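Local coordinates for protein amorpha-4,11-diene synthase (Artemisia annua, PDB 4GAX) that probably cyclises farnesyl diphosphate into sesquiterpenes in a metal-dependent lyase reaction, and was studied as an engineered alpha-bisabolol synthase mutant, at residues H255-W266 and R279-L290. Sequence-based numbering, arbitrary orientation.
Sequences HREELSQLSKWW and RDRIVECYFWAL
Tyr286 holds CG anti to its own N (chi1 178°), directing the ring toward helix 238-269, and Glu258 keeps CG beside N, from where its extended chain brings the carboxylate to the phenol. Tyr286 OH donates to Glu258 OE1 at 2.6 Å, reaching that oxygen on its anti side, while the ring and carboxylate planes stand nearly perpendicular. Glu258 OE2 is engaged by Arg302 in a salt bridge and by Ser299 through a hydrogen bond, so the carboxylate is pinned at both oxygens and probably stays charged. The Tyr286 ring enters a hole bounded by His255, Glu258, Leu259 and Leu262: Leu259 CB lies over one face, offset toward the rim, and Leu262 CD1 presses on Tyr286 CD2 at 3.4 Å. Helices 238-269 and 282-292 thus pack knobs-into-holes, their local axes 10.1 Å apart and running in broadly opposite directions, inclined at 139°, in the all-helical fold of a plant terpene synthase; segment 279-290 belongs to the metal-binding family region. One turn before Tyr286, Ile282 is the second knob, set among Leu262, Ser263, Trp265 and Trp266. Ile282 CB makes a CH-pi contact 3.9 Å from the centroid of the five-membered ring of Trp266, and Ile282 CD1 meets the edge of Trp265. Trp266 NE1 donates to Asp280 OD1 at 2.6 Å; the acceptor lies in the indole plane, although the N-H...O angle of 144° shows a bent bond. At the other end of the contact Leu290 CD1 sits over the centre of the His255 imidazole, 3.7 Å from its centroid, and the carbonyl of Phe294 is hydrogen-bonded to His255 NE2, which helps fix the ring's rotation.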
loop_
_atom_site.group_PDB
_atom_site.type_symbol
_atom_site.label_atom_id
_atom_site.label_comp_id
_atom_site.label_asym_id
_atom_site.label_seq_id
_atom_site.Cartn_x
_atom_site.Cartn_y
_atom_site.Cartn_z
ATOM N N HIS A 255 -3.185 -16.062 -4.801
ATOM C CA HIS A 255 -2.008 -15.494 -4.139
ATOM C C HIS A 255 -1.043 -16.599 -3.768
ATOM O O HIS A 255 0.170 -16.440 -3.912
ATOM C CB HIS A 255 -2.400 -14.715 -2.879
ATOM C CG HIS A 255 -3.235 -13.505 -3.158
ATOM N ND1 HIS A 255 -4.099 -12.962 -2.231
ATOM C CD2 HIS A 255 -3.329 -12.726 -4.264
ATOM C CE1 HIS A 255 -4.694 -11.902 -2.754
ATOM N NE2 HIS A 255 -4.244 -11.735 -3.983
ATOM N N ARG A 256 -1.580 -17.717 -3.290
ATOM C CA ARG A 256 -0.736 -18.836 -2.921
ATOM C C ARG A 256 -0.033 -19.432 -4.138
ATOM O O ARG A 256 1.118 -19.881 -4.030
ATOM C CB ARG A 256 -1.536 -19.900 -2.164
ATOM C CG ARG A 256 -1.824 -19.513 -0.723
ATOM C CD ARG A 256 -0.560 -19.566 0.131
ATOM N NE ARG A 256 -0.083 -20.939 0.300
ATOM C CZ ARG A 256 -0.371 -21.724 1.339
ATOM N NH1 ARG A 256 -1.132 -21.281 2.329
ATOM N NH2 ARG A 256 0.121 -22.959 1.388
ATOM N N GLU A 257 -0.716 -19.453 -5.281
ATOM C CA GLU A 257 -0.092 -19.920 -6.536
ATOM C C GLU A 257 1.075 -19.017 -6.952
ATOM O O GLU A 257 2.131 -19.503 -7.372
ATOM C CB GLU A 257 -1.122 -19.983 -7.684
ATOM C CG GLU A 257 -2.258 -20.988 -7.469
ATOM C CD GLU A 257 -3.224 -21.063 -8.662
ATOM O OE1 GLU A 257 -3.412 -20.034 -9.353
ATOM O OE2 GLU A 257 -3.789 -22.152 -8.916
ATOM N N GLU A 258 0.866 -17.702 -6.856
ATOM C CA GLU A 258 1.902 -16.714 -7.173
ATOM C C GLU A 258 3.125 -16.870 -6.271
ATOM O O GLU A 258 4.267 -16.835 -6.737
ATOM C CB GLU A 258 1.329 -15.294 -7.030
ATOM C CG GLU A 258 0.154 -15.030 -7.959
ATOM C CD GLU A 258 -0.592 -13.742 -7.629
ATOM O OE1 GLU A 258 -0.253 -13.086 -6.610
ATOM O OE2 GLU A 258 -1.529 -13.376 -8.393
ATOM N N LEU A 259 2.884 -17.038 -4.970
ATOM C CA LEU A 259 3.967 -17.178 -4.014
ATOM C C LEU A 259 4.689 -18.506 -4.210
ATOM O O LEU A 259 5.897 -18.606 -3.975
ATOM C CB LEU A 259 3.429 -17.068 -2.589
ATOM C CG LEU A 259 4.460 -17.200 -1.463
ATOM C CD1 LEU A 259 5.641 -16.256 -1.661
ATOM C CD2 LEU A 259 3.792 -16.916 -0.119
ATOM N N SER A 260 3.948 -19.532 -4.624
ATOM C CA SER A 260 4.568 -20.804 -4.998
ATOM C C SER A 260 5.529 -20.648 -6.191
ATOM O O SER A 260 6.646 -21.198 -6.194
ATOM C CB SER A 260 3.490 -21.839 -5.329
ATOM O OG SER A 260 4.069 -23.016 -5.865
ATOM N N GLN A 261 5.084 -19.927 -7.214
ATOM C CA GLN A 261 5.917 -19.667 -8.382
ATOM C C GLN A 261 7.135 -18.830 -7.987
ATOM O O GLN A 261 8.249 -19.104 -8.407
ATOM C CB GLN A 261 5.098 -18.956 -9.466
ATOM C CG GLN A 261 3.948 -19.799 -9.992
ATOM C CD GLN A 261 2.956 -19.006 -10.827
ATOM O OE1 GLN A 261 1.747 -19.236 -10.762
ATOM N NE2 GLN A 261 3.464 -18.075 -11.624
ATOM N N LEU A 262 6.926 -17.823 -7.152
ATOM C CA LEU A 262 8.033 -17.003 -6.677
ATOM C C LEU A 262 9.002 -17.776 -5.809
ATOM O O LEU A 262 10.217 -17.532 -5.859
ATOM C CB LEU A 262 7.507 -15.781 -5.929
ATOM C CG LEU A 262 7.021 -14.706 -6.886
ATOM C CD1 LEU A 262 6.089 -13.746 -6.142
ATOM C CD2 LEU A 262 8.222 -13.952 -7.486
ATOM N N SER A 263 8.464 -18.705 -5.017
ATOM C CA SER A 263 9.281 -19.517 -4.127
ATOM C C SER A 263 10.194 -20.417 -4.932
ATOM O O SER A 263 11.353 -20.608 -4.557
ATOM C CB SER A 263 8.415 -20.336 -3.159
ATOM O OG SER A 263 7.654 -19.469 -2.334
ATOM N N LYS A 264 9.682 -20.962 -6.037
ATOM C CA LYS A 264 10.493 -21.853 -6.885
ATOM C C LYS A 264 11.614 -21.085 -7.572
ATOM O O LYS A 264 12.763 -21.524 -7.587
ATOM C CB LYS A 264 9.633 -22.564 -7.935
ATOM C CG LYS A 264 9.037 -23.864 -7.443
ATOM C CD LYS A 264 7.762 -24.217 -8.190
ATOM C CE LYS A 264 6.869 -25.100 -7.336
ATOM N NZ LYS A 264 5.636 -25.512 -8.059
ATOM N N TRP A 265 11.248 -19.949 -8.159
ATOM C CA TRP A 265 12.200 -19.015 -8.758
ATOM C C TRP A 265 13.317 -18.648 -7.785
ATOM O O TRP A 265 14.505 -18.707 -8.133
ATOM C CB TRP A 265 11.449 -17.754 -9.168
ATOM C CG TRP A 265 12.285 -16.623 -9.727
ATOM C CD1 TRP A 265 12.728 -16.484 -11.023
ATOM C CD2 TRP A 265 12.710 -15.438 -9.030
ATOM N NE1 TRP A 265 13.425 -15.302 -11.161
ATOM C CE2 TRP A 265 13.426 -14.641 -9.956
ATOM C CE3 TRP A 265 12.566 -14.984 -7.708
ATOM C CZ2 TRP A 265 13.984 -13.406 -9.604
ATOM C CZ3 TRP A 265 13.121 -13.764 -7.358
ATOM C CH2 TRP A 265 13.820 -12.984 -8.301
ATOM N N TRP A 266 12.933 -18.270 -6.566
ATOM C CA TRP A 266 13.897 -17.856 -5.545
ATOM C C TRP A 266 14.786 -19.014 -5.113
ATOM O O TRP A 266 16.003 -18.862 -4.953
ATOM C CB TRP A 266 13.172 -17.254 -4.319
ATOM C CG TRP A 266 14.121 -16.694 -3.296
ATOM C CD1 TRP A 266 14.298 -17.124 -2.008
ATOM C CD2 TRP A 266 15.060 -15.624 -3.493
ATOM N NE1 TRP A 266 15.273 -16.371 -1.386
ATOM C CE2 TRP A 266 15.758 -15.449 -2.279
ATOM C CE3 TRP A 266 15.381 -14.800 -4.582
ATOM C CZ2 TRP A 266 16.751 -14.473 -2.119
ATOM C CZ3 TRP A 266 16.356 -13.832 -4.423
ATOM C CH2 TRP A 266 17.032 -13.675 -3.198
ATOM N N ARG A 279 19.899 -11.674 2.332
ATOM C CA ARG A 279 18.812 -12.275 3.096
ATOM C C ARG A 279 17.968 -13.244 2.273
ATOM O O ARG A 279 17.846 -13.100 1.057
ATOM C CB ARG A 279 17.891 -11.167 3.613
ATOM C CG ARG A 279 18.624 -9.983 4.212
ATOM C CD ARG A 279 17.753 -8.733 4.261
ATOM N NE ARG A 279 18.508 -7.611 4.812
ATOM C CZ ARG A 279 18.055 -6.366 4.904
ATOM N NH1 ARG A 279 16.834 -6.065 4.478
ATOM N NH2 ARG A 279 18.829 -5.421 5.423
ATOM N N ASP A 280 17.367 -14.214 2.956
ATOM C CA ASP A 280 16.417 -15.138 2.336
ATOM C C ASP A 280 14.999 -14.668 2.699
ATOM O O ASP A 280 14.430 -15.106 3.715
ATOM C CB ASP A 280 16.669 -16.560 2.847
ATOM C CG ASP A 280 15.829 -17.608 2.130
ATOM O OD1 ASP A 280 15.258 -17.296 1.061
ATOM O OD2 ASP A 280 15.748 -18.756 2.633
ATOM N N ARG A 281 14.435 -13.780 1.877
ATOM C CA ARG A 281 13.187 -13.085 2.218
ATOM C C ARG A 281 12.149 -13.036 1.106
ATOM O O ARG A 281 11.463 -12.009 0.935
ATOM C CB ARG A 281 13.487 -11.645 2.657
ATOM C CG ARG A 281 14.319 -11.541 3.942
ATOM C CD ARG A 281 13.556 -12.104 5.133
ATOM N NE ARG A 281 14.335 -13.097 5.874
ATOM C CZ ARG A 281 15.167 -12.808 6.867
ATOM N NH1 ARG A 281 15.338 -11.550 7.245
ATOM N NH2 ARG A 281 15.830 -13.774 7.484
ATOM N N ILE A 282 11.986 -14.127 0.364
ATOM C CA ILE A 282 11.052 -14.066 -0.766
ATOM C C ILE A 282 9.599 -13.814 -0.319
ATOM O O ILE A 282 8.847 -13.112 -0.998
ATOM C CB ILE A 282 11.167 -15.286 -1.706
ATOM C CG1 ILE A 282 10.596 -14.947 -3.084
ATOM C CG2 ILE A 282 10.475 -16.506 -1.120
ATOM C CD1 ILE A 282 11.254 -13.718 -3.748
ATOM N N VAL A 283 9.218 -14.347 0.843
ATOM C CA VAL A 283 7.846 -14.181 1.328
ATOM C C VAL A 283 7.600 -12.707 1.608
ATOM O O VAL A 283 6.559 -12.144 1.249
ATOM C CB VAL A 283 7.575 -15.006 2.608
ATOM C CG1 VAL A 283 6.165 -14.703 3.151
ATOM C CG2 VAL A 283 7.730 -16.496 2.322
ATOM N N GLU A 284 8.597 -12.084 2.220
ATOM C CA GLU A 284 8.577 -10.657 2.513
ATOM C C GLU A 284 8.508 -9.776 1.259
ATOM O O GLU A 284 7.801 -8.766 1.235
ATOM C CB GLU A 284 9.786 -10.298 3.383
ATOM C CG GLU A 284 9.701 -10.859 4.822
ATOM C CD GLU A 284 9.919 -12.383 4.937
ATOM O OE1 GLU A 284 10.440 -13.018 3.987
ATOM O OE2 GLU A 284 9.563 -12.955 5.993
ATOM N N CYS A 285 9.224 -10.150 0.206
ATOM C CA CYS A 285 9.173 -9.358 -1.029
ATOM C C CYS A 285 7.791 -9.490 -1.654
ATOM O O CYS A 285 7.225 -8.517 -2.154
ATOM C CB CYS A 285 10.238 -9.822 -2.021
ATOM S SG CYS A 285 11.945 -9.601 -1.424
ATOM N N TYR A 286 7.249 -10.700 -1.627
ATOM C CA TYR A 286 5.908 -10.927 -2.169
ATOM C C TYR A 286 4.834 -10.131 -1.408
ATOM O O TYR A 286 3.937 -9.552 -2.018
ATOM C CB TYR A 286 5.557 -12.424 -2.157
ATOM C CG TYR A 286 4.156 -12.644 -2.660
ATOM C CD1 TYR A 286 3.154 -13.125 -1.827
ATOM C CD2 TYR A 286 3.827 -12.327 -3.963
ATOM C CE1 TYR A 286 1.838 -13.292 -2.306
ATOM C CE2 TYR A 286 2.533 -12.484 -4.449
ATOM C CZ TYR A 286 1.542 -12.968 -3.612
ATOM O OH TYR A 286 0.256 -13.113 -4.101
ATOM N N PHE A 287 4.939 -10.094 -0.077
ATOM C CA PHE A 287 3.939 -9.412 0.747
ATOM C C PHE A 287 3.916 -7.932 0.408
ATOM O O PHE A 287 2.860 -7.312 0.323
ATOM C CB PHE A 287 4.214 -9.628 2.249
ATOM C CG PHE A 287 3.062 -9.232 3.140
ATOM C CD1 PHE A 287 1.889 -9.980 3.152
ATOM C CD2 PHE A 287 3.149 -8.114 3.959
ATOM C CE1 PHE A 287 0.810 -9.611 3.964
ATOM C CE2 PHE A 287 2.078 -7.744 4.780
ATOM C CZ PHE A 287 0.908 -8.489 4.779
ATOM N N TRP A 288 5.094 -7.375 0.182
ATOM C CA TRP A 288 5.208 -5.990 -0.252
ATOM C C TRP A 288 4.572 -5.800 -1.638
ATOM O O TRP A 288 3.799 -4.843 -1.865
ATOM C CB TRP A 288 6.691 -5.631 -0.253
ATOM C CG TRP A 288 7.039 -4.198 -0.359
ATOM C CD1 TRP A 288 6.264 -3.185 -0.842
ATOM C CD2 TRP A 288 8.284 -3.610 0.023
ATOM N NE1 TRP A 288 6.959 -1.996 -0.785
ATOM C CE2 TRP A 288 8.202 -2.233 -0.256
ATOM C CE3 TRP A 288 9.466 -4.115 0.571
ATOM C CZ2 TRP A 288 9.254 -1.348 0.008
ATOM C CZ3 TRP A 288 10.519 -3.228 0.836
ATOM C CH2 TRP A 288 10.401 -1.864 0.546
ATOM N N ALA A 289 4.875 -6.708 -2.569
ATOM C CA ALA A 289 4.276 -6.619 -3.906
ATOM C C ALA A 289 2.754 -6.760 -3.800
ATOM O O ALA A 289 1.986 -6.085 -4.518
ATOM C CB ALA A 289 4.839 -7.694 -4.823
ATOM N N LEU A 290 2.325 -7.633 -2.888
ATOM C CA LEU A 290 0.906 -7.912 -2.687
ATOM C C LEU A 290 0.153 -6.663 -2.239
ATOM O O LEU A 290 -1.053 -6.538 -2.464
ATOM C CB LEU A 290 0.743 -9.025 -1.652
ATOM C CG LEU A 290 -0.687 -9.488 -1.360
ATOM C CD1 LEU A 290 -1.428 -9.871 -2.653
ATOM C CD2 LEU A 290 -0.671 -10.651 -0.376
#